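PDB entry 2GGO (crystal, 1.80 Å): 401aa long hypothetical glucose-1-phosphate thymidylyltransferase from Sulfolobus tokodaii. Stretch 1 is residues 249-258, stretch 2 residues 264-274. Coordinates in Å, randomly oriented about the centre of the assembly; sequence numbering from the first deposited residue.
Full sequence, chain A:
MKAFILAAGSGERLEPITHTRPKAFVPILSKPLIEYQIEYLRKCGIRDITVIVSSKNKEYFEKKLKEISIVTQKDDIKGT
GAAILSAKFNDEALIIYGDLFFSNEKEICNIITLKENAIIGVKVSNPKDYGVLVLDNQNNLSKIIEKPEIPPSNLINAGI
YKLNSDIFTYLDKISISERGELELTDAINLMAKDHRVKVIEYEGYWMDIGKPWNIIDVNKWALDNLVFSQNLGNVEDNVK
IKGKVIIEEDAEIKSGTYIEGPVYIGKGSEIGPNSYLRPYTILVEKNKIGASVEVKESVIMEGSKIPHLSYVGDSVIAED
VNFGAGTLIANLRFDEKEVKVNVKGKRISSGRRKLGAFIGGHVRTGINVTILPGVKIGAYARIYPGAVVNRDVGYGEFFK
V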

# COMPACT_ATOMS: atom_id res chain seq x y z
N GLU A 249 -8.10 -22.21 2.25
CA GLU A 249 -8.68 -23.22 3.08
C GLU A 249 -9.79 -22.65 3.91
O GLU A 249 -9.74 -21.49 4.31
CB GLU A 249 -7.62 -23.85 3.98
CG GLU A 249 -6.75 -22.85 4.71
CD GLU A 249 -5.77 -23.52 5.71
OE1 GLU A 249 -5.24 -24.64 5.41
OE2 GLU A 249 -5.54 -22.91 6.80
N ASP A 250 -10.78 -23.48 4.15
CA ASP A 250 -11.96 -23.12 4.91
C ASP A 250 -12.97 -22.28 4.14
O ASP A 250 -14.06 -22.05 4.64
CB ASP A 250 -11.59 -22.52 6.26
CG ASP A 250 -10.79 -23.51 7.09
OD1 ASP A 250 -11.22 -24.70 7.11
OD2 ASP A 250 -9.74 -23.12 7.69
N ALA A 251 -12.63 -21.87 2.91
CA ALA A 251 -13.53 -21.10 2.08
C ALA A 251 -14.62 -22.00 1.48
O ALA A 251 -14.36 -23.14 1.07
CB ALA A 251 -12.77 -20.30 0.99
N GLU A 252 -15.85 -21.47 1.46
CA GLU A 252 -17.02 -22.23 1.03
C GLU A 252 -17.67 -21.45 -0.07
O GLU A 252 -17.94 -20.25 0.11
CB GLU A 252 -18.01 -22.34 2.20
CG GLU A 252 -19.03 -23.51 2.02
CD GLU A 252 -20.40 -23.29 2.76
OE1 GLU A 252 -20.53 -22.32 3.58
OE2 GLU A 252 -21.35 -24.10 2.49
N ILE A 253 -17.90 -22.10 -1.21
CA ILE A 253 -18.54 -21.50 -2.38
C ILE A 253 -19.81 -22.25 -2.80
O ILE A 253 -19.77 -23.41 -3.17
CB ILE A 253 -17.57 -21.42 -3.55
CG1 ILE A 253 -16.20 -20.88 -3.07
CG2 ILE A 253 -18.19 -20.64 -4.64
CD1 ILE A 253 -15.32 -20.32 -4.12
N LYS A 254 -20.93 -21.55 -2.72
CA LYS A 254 -22.26 -22.11 -2.86
C LYS A 254 -22.76 -21.96 -4.26
O LYS A 254 -22.30 -21.11 -5.03
CB LYS A 254 -23.21 -21.40 -1.90
CG LYS A 254 -22.72 -21.41 -0.47
CD LYS A 254 -23.79 -20.97 0.49
CE LYS A 254 -23.34 -21.02 2.00
NZ LYS A 254 -24.22 -20.12 2.84
N SER A 255 -23.69 -22.84 -4.58
CA SER A 255 -24.17 -23.01 -5.94
C SER A 255 -24.70 -21.71 -6.53
O SER A 255 -25.14 -20.81 -5.81
CB SER A 255 -25.24 -24.11 -5.95
OG SER A 255 -24.75 -25.25 -5.22
N GLY A 256 -24.62 -21.59 -7.85
CA GLY A 256 -25.11 -20.40 -8.52
C GLY A 256 -24.03 -19.36 -8.62
O GLY A 256 -24.15 -18.42 -9.41
N THR A 257 -22.97 -19.53 -7.85
CA THR A 257 -21.85 -18.61 -7.92
C THR A 257 -21.10 -18.71 -9.24
O THR A 257 -20.93 -19.80 -9.76
CB THR A 257 -20.91 -18.80 -6.78
OG1 THR A 257 -21.61 -18.57 -5.57
CG2 THR A 257 -19.75 -17.84 -6.87
N TYR A 258 -20.68 -17.56 -9.78
CA TYR A 258 -20.02 -17.45 -11.08
C TYR A 258 -18.77 -16.60 -10.93
O TYR A 258 -18.83 -15.45 -10.49
CB TYR A 258 -20.92 -16.76 -12.09
CG TYR A 258 -20.59 -16.98 -13.57
CD1 TYR A 258 -21.18 -18.02 -14.29
CD2 TYR A 258 -19.73 -16.12 -14.26
CE1 TYR A 258 -20.94 -18.20 -15.65
CE2 TYR A 258 -19.48 -16.29 -15.64
CZ TYR A 258 -20.09 -17.33 -16.30
OH TYR A 258 -19.87 -17.52 -17.64
N TYR A 264 -8.94 -13.79 -6.08
CA TYR A 264 -8.36 -14.33 -4.87
C TYR A 264 -9.45 -14.44 -3.81
O TYR A 264 -10.05 -13.41 -3.40
CB TYR A 264 -7.29 -13.37 -4.36
CG TYR A 264 -6.58 -13.88 -3.13
CD1 TYR A 264 -5.59 -14.84 -3.26
CD2 TYR A 264 -6.92 -13.44 -1.85
CE1 TYR A 264 -4.93 -15.31 -2.19
CE2 TYR A 264 -6.25 -13.98 -0.73
CZ TYR A 264 -5.25 -14.88 -0.94
OH TYR A 264 -4.56 -15.44 0.11
N ILE A 265 -9.70 -15.66 -3.32
CA ILE A 265 -10.68 -15.87 -2.24
C ILE A 265 -10.03 -16.25 -0.91
O ILE A 265 -9.69 -17.39 -0.70
CB ILE A 265 -11.79 -16.89 -2.68
CG1 ILE A 265 -12.35 -16.44 -4.05
CG2 ILE A 265 -12.84 -17.05 -1.58
CD1 ILE A 265 -13.55 -17.07 -4.53
N GLY A 266 -9.91 -15.28 0.00
CA GLY A 266 -9.17 -15.50 1.27
C GLY A 266 -9.76 -16.60 2.14
O GLY A 266 -10.88 -17.00 1.96
N LYS A 267 -9.02 -17.05 3.15
CA LYS A 267 -9.44 -18.21 3.94
C LYS A 267 -10.66 -17.95 4.82
O LYS A 267 -10.83 -16.88 5.37
CB LYS A 267 -8.26 -18.79 4.77
CG LYS A 267 -7.57 -17.85 5.70
CD LYS A 267 -6.33 -18.57 6.38
CE LYS A 267 -5.07 -18.66 5.45
NZ LYS A 267 -4.89 -20.05 4.88
N GLY A 268 -11.52 -18.93 4.94
CA GLY A 268 -12.66 -18.75 5.78
C GLY A 268 -13.76 -17.95 5.09
O GLY A 268 -14.76 -17.64 5.70
N SER A 269 -13.60 -17.63 3.81
CA SER A 269 -14.63 -16.90 3.09
C SER A 269 -15.89 -17.71 2.85
O SER A 269 -15.85 -18.93 2.80
CB SER A 269 -14.08 -16.37 1.80
OG SER A 269 -13.19 -15.30 2.14
N GLU A 270 -17.03 -17.03 2.77
CA GLU A 270 -18.28 -17.68 2.47
C GLU A 270 -18.91 -16.90 1.32
O GLU A 270 -19.27 -15.76 1.49
CB GLU A 270 -19.15 -17.69 3.70
CG GLU A 270 -20.51 -18.34 3.52
CD GLU A 270 -21.28 -18.47 4.85
OE1 GLU A 270 -21.50 -17.45 5.54
OE2 GLU A 270 -21.68 -19.62 5.20
N ILE A 271 -18.99 -17.53 0.15
CA ILE A 271 -19.40 -16.87 -1.08
C ILE A 271 -20.67 -17.54 -1.51
O ILE A 271 -20.77 -18.75 -1.43
CB ILE A 271 -18.36 -17.07 -2.23
CG1 ILE A 271 -16.96 -16.75 -1.75
CG2 ILE A 271 -18.69 -16.13 -3.44
CD1 ILE A 271 -16.87 -15.32 -1.31
N GLY A 272 -21.65 -16.76 -1.96
CA GLY A 272 -22.85 -17.35 -2.50
C GLY A 272 -24.01 -17.47 -1.53
O GLY A 272 -23.93 -17.03 -0.36
N PRO A 273 -25.12 -18.01 -2.01
CA PRO A 273 -25.33 -18.54 -3.37
C PRO A 273 -25.53 -17.43 -4.39
O PRO A 273 -25.81 -16.32 -3.98
CB PRO A 273 -26.64 -19.30 -3.22
CG PRO A 273 -27.36 -18.60 -2.15
CD PRO A 273 -26.35 -18.09 -1.20
N ASN A 274 -25.35 -17.71 -5.68
CA ASN A 274 -25.75 -16.74 -6.69
C ASN A 274 -24.95 -15.45 -6.56
O ASN A 274 -25.46 -14.36 -6.73
CB ASN A 274 -27.25 -16.49 -6.55
CG ASN A 274 -28.10 -17.74 -6.85
OD1 ASN A 274 -27.72 -18.55 -7.70
ND2 ASN A 274 -29.26 -17.90 -6.14
O HOH W 1 -24.92 -17.74 2.07

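Neighbouring parallel strands are joined by a ladder of backbone hydrogen bonds, and these two stretches illustrate the principle. At its centre, Glu252 N donates to Ser269 O (2.9 Å), Ile271 N to Glu252 O (2.9 Å) and Lys254 N to Ile271 O (3.1 Å), which sets Glu252 beside Glu270 and Ile253 beside Ile271 in parallel register. The ladder continues beyond the strands, less linearly, through Gly268 N to Glu249 O (3.2 Å) and Asn274 N to Ser255 O (3.1 Å).

In-register pairing brings like side chains together. For the isoleucines this is favourable: Ile253 CG2 lies 4.3 Å from Ile271 CB, while Ile253 CD1 packs 3.7 Å from Ile265 CD1. For the acids on the other face it is costly, since Glu252 OE1 and Glu270 OE2, 3.4 Å apart, are both acceptors. Lys254 offsets this charge through a salt bridge from NZ to Glu270 OE2 (3.5 Å), and a water links its NZ to Gly272 O. A second salt bridge joins Glu249 OE2 to Lys267 NZ (3.5 Å).

The backbone angles at Gly272 already call for glycine, and a CB there would also lie 2.7 Å from Thr257 OG1, the hydroxyl that donates to Lys254 O (2.7 Å) within its own turn.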